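Side-chain contact in protein Pcdhgb2 (Mus musculus, PDB 5SZR), which probably mediates calcium-dependent cell adhesion and may help set up and maintain specific neuronal connections in the brain: residues V315-D320 against G362-L367. Sequence-based numbering, arbitrary orientation.
With CA (calcium ion), chain Q; CA (calcium ion), chain R; CA (calcium ion), chain P.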
loop_
_atom_site.group_PDB
_atom_site.type_symbol
_atom_site.label_atom_id
_atom_site.label_comp_id
_atom_site.label_asym_id
_atom_site.label_seq_id
_atom_site.Cartn_x
_atom_site.Cartn_y
_atom_site.Cartn_z
ATOM N N VAL A 315 -11.693 -0.243 34.150
ATOM C CA VAL A 315 -11.787 -1.424 35.000
ATOM C C VAL A 315 -13.244 -1.603 35.410
ATOM O O VAL A 315 -13.838 -0.717 36.033
ATOM C CB VAL A 315 -10.873 -1.291 36.225
ATOM C CG1 VAL A 315 -11.022 -2.498 37.136
ATOM C CG2 VAL A 315 -9.427 -1.118 35.780
ATOM N N GLY A 316 -13.826 -2.747 35.057
ATOM C CA GLY A 316 -15.243 -2.978 35.276
ATOM C C GLY A 316 -15.526 -3.491 36.680
ATOM O O GLY A 316 -14.785 -4.303 37.224
ATOM N N ASP A 317 -16.620 -3.008 37.257
ATOM C CA ASP A 317 -17.001 -3.402 38.604
ATOM C C ASP A 317 -17.692 -4.759 38.584
ATOM O O ASP A 317 -18.614 -4.985 37.796
ATOM C CB ASP A 317 -17.918 -2.349 39.223
ATOM C CG ASP A 317 -18.301 -2.676 40.653
ATOM O OD1 ASP A 317 -17.465 -3.260 41.376
ATOM O OD2 ASP A 317 -19.440 -2.350 41.055
ATOM N N ARG A 318 -17.237 -5.662 39.442
ATOM C CA ARG A 318 -17.930 -6.908 39.725
ATOM C C ARG A 318 -18.442 -6.897 41.160
ATOM O O ARG A 318 -18.027 -6.078 41.985
ATOM C CB ARG A 318 -17.022 -8.122 39.511
ATOM C CG ARG A 318 -16.819 -8.515 38.058
ATOM C CD ARG A 318 -16.126 -9.868 37.969
ATOM N NE ARG A 318 -15.927 -10.301 36.589
ATOM C CZ ARG A 318 -16.863 -10.893 35.851
ATOM N NH1 ARG A 318 -16.595 -11.260 34.604
ATOM N NH2 ARG A 318 -18.069 -11.115 36.362
ATOM N N ASN A 319 -19.352 -7.824 41.453
ATOM C CA ASN A 319 -19.933 -7.926 42.791
ATOM C C ASN A 319 -19.090 -8.872 43.648
ATOM O O ASN A 319 -19.494 -9.979 44.004
ATOM C CB ASN A 319 -21.383 -8.386 42.716
ATOM C CG ASN A 319 -22.104 -8.216 44.040
ATOM O OD1 ASN A 319 -21.871 -7.240 44.749
ATOM N ND2 ASN A 319 -22.967 -9.173 44.392
ATOM N N ASP A 320 -17.887 -8.407 43.986
ATOM C CA ASP A 320 -16.976 -9.181 44.819
ATOM C C ASP A 320 -16.946 -8.702 46.269
ATOM O O ASP A 320 -16.051 -9.092 47.025
ATOM C CB ASP A 320 -15.564 -9.175 44.218
ATOM C CG ASP A 320 -15.051 -7.779 43.908
ATOM O OD1 ASP A 320 -15.849 -6.821 43.907
ATOM O OD2 ASP A 320 -13.836 -7.643 43.645
ATOM N N GLY A 362 -22.605 0.970 41.612
ATOM C CA GLY A 362 -23.811 0.732 40.839
ATOM C C GLY A 362 -24.758 -0.238 41.513
ATOM O O GLY A 362 -24.950 -0.219 42.738
ATOM N N HIS A 363 -25.362 -1.112 40.700
ATOM C CA HIS A 363 -26.289 -2.097 41.250
ATOM C C HIS A 363 -25.589 -3.069 42.189
ATOM O O HIS A 363 -26.224 -3.616 43.094
ATOM C CB HIS A 363 -26.985 -2.856 40.120
ATOM C CG HIS A 363 -28.055 -2.066 39.435
ATOM N ND1 HIS A 363 -27.788 -1.158 38.433
ATOM C CD2 HIS A 363 -29.397 -2.045 39.611
ATOM C CE1 HIS A 363 -28.918 -0.614 38.019
ATOM N NE2 HIS A 363 -29.911 -1.134 38.719
ATOM N N ASN A 364 -24.289 -3.295 41.999
ATOM C CA ASN A 364 -23.562 -4.184 42.896
ATOM C C ASN A 364 -23.538 -3.659 44.329
ATOM O O ASN A 364 -23.264 -4.427 45.257
ATOM C CB ASN A 364 -22.131 -4.396 42.386
ATOM C CG ASN A 364 -22.076 -5.196 41.092
ATOM O OD1 ASN A 364 -22.842 -6.139 40.896
ATOM N ND2 ASN A 364 -21.159 -4.822 40.203
ATOM N N ALA A 365 -23.838 -2.370 44.535
ATOM C CA ALA A 365 -23.871 -1.799 45.877
ATOM C C ALA A 365 -25.197 -1.109 46.187
ATOM O O ALA A 365 -25.268 -0.321 47.135
ATOM C CB ALA A 365 -22.712 -0.816 46.076
ATOM N N TRP A 366 -26.249 -1.380 45.412
ATOM C CA TRP A 366 -27.571 -0.814 45.670
ATOM C C TRP A 366 -28.298 -1.726 46.657
ATOM O O TRP A 366 -28.742 -2.821 46.295
ATOM C CB TRP A 366 -28.364 -0.659 44.376
ATOM C CG TRP A 366 -29.559 0.243 44.510
ATOM C CD1 TRP A 366 -29.868 1.043 45.577
ATOM C CD2 TRP A 366 -30.609 0.428 43.553
ATOM N NE1 TRP A 366 -31.040 1.721 45.335
ATOM C CE2 TRP A 366 -31.515 1.361 44.101
ATOM C CE3 TRP A 366 -30.873 -0.104 42.289
ATOM C CZ2 TRP A 366 -32.661 1.772 43.426
ATOM C CZ3 TRP A 366 -32.012 0.313 41.615
ATOM C CH2 TRP A 366 -32.891 1.243 42.186
ATOM N N LEU A 367 -28.424 -1.278 47.898
ATOM C CA LEU A 367 -28.890 -2.155 48.960
ATOM C C LEU A 367 -30.405 -2.114 49.095
ATOM O O LEU A 367 -31.037 -1.070 48.911
ATOM C CB LEU A 367 -28.228 -1.784 50.286
ATOM C CG LEU A 367 -26.707 -1.829 50.180
ATOM C CD1 LEU A 367 -26.070 -1.726 51.552
ATOM C CD2 LEU A 367 -26.248 -3.092 49.445
HETATM CA CA CA Q . -16.264 -4.630 43.033
HETATM CA CA CA R . -21.862 -5.810 46.527
HETATM CA CA CA P . -12.581 -5.705 43.955
HETATM O O HOH W 1 -12.635 -5.899 46.540
HETATM O O HOH W 2 -10.648 -7.100 43.679
#
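The calcium-binding linker between the last two extracellular cadherin domains of this fragment brings Asp317 and Asn319 against Asn364, which sits in a short 3-10 segment of the following domain. The two segments share one calcium ion, bound by Asn319 OD1 and the backbone carbonyl O of Asn364, each 2.3 Å from the metal. Sharing this ion brings Asn319 OD1 and Asn364 O to 3.2 Å without a hydrogen bond between them. A direct bond accompanies this bridge: Asn364 ND2 donates to Asp317 OD2 over 3.1 Å with an N-H...O angle of 172°. The acceptor lies in the plane of the donating amide, whereas the amide nitrogen meets the carboxylate from above its plane, the two groups being turned 79° apart. Asp317 divides its work, since OD1 binds a second calcium ion at 2.5 Å while OD2 takes the amide and is also held by Ser361. With Asn364 CG anti to its carbonyl carbon (chi1 -68°), the amide reaches for the linker while the backbone O serves the metal. The other branch, Asn364 OD1, rests 3.2 Å from Asn319 CB, and the two amide planes are nearly parallel. Cutting this side chain back to an alanine would probably leave Asp317 OD2 without the amide donor and open a gap beside Asn319 CB. Asp320 spans the second ion and a third, its OD2 binding the latter at 2.3 Å. Glu226 and Glu286 from the preceding domain and Asp358, Asp360 and Asp411 from the following one add further ligands to the calcium cluster. The linker leaves the end of strand 306-316 and runs toward strand 324-327, meeting the loop that joins strands 350-357 and 368-374 at the domain junction.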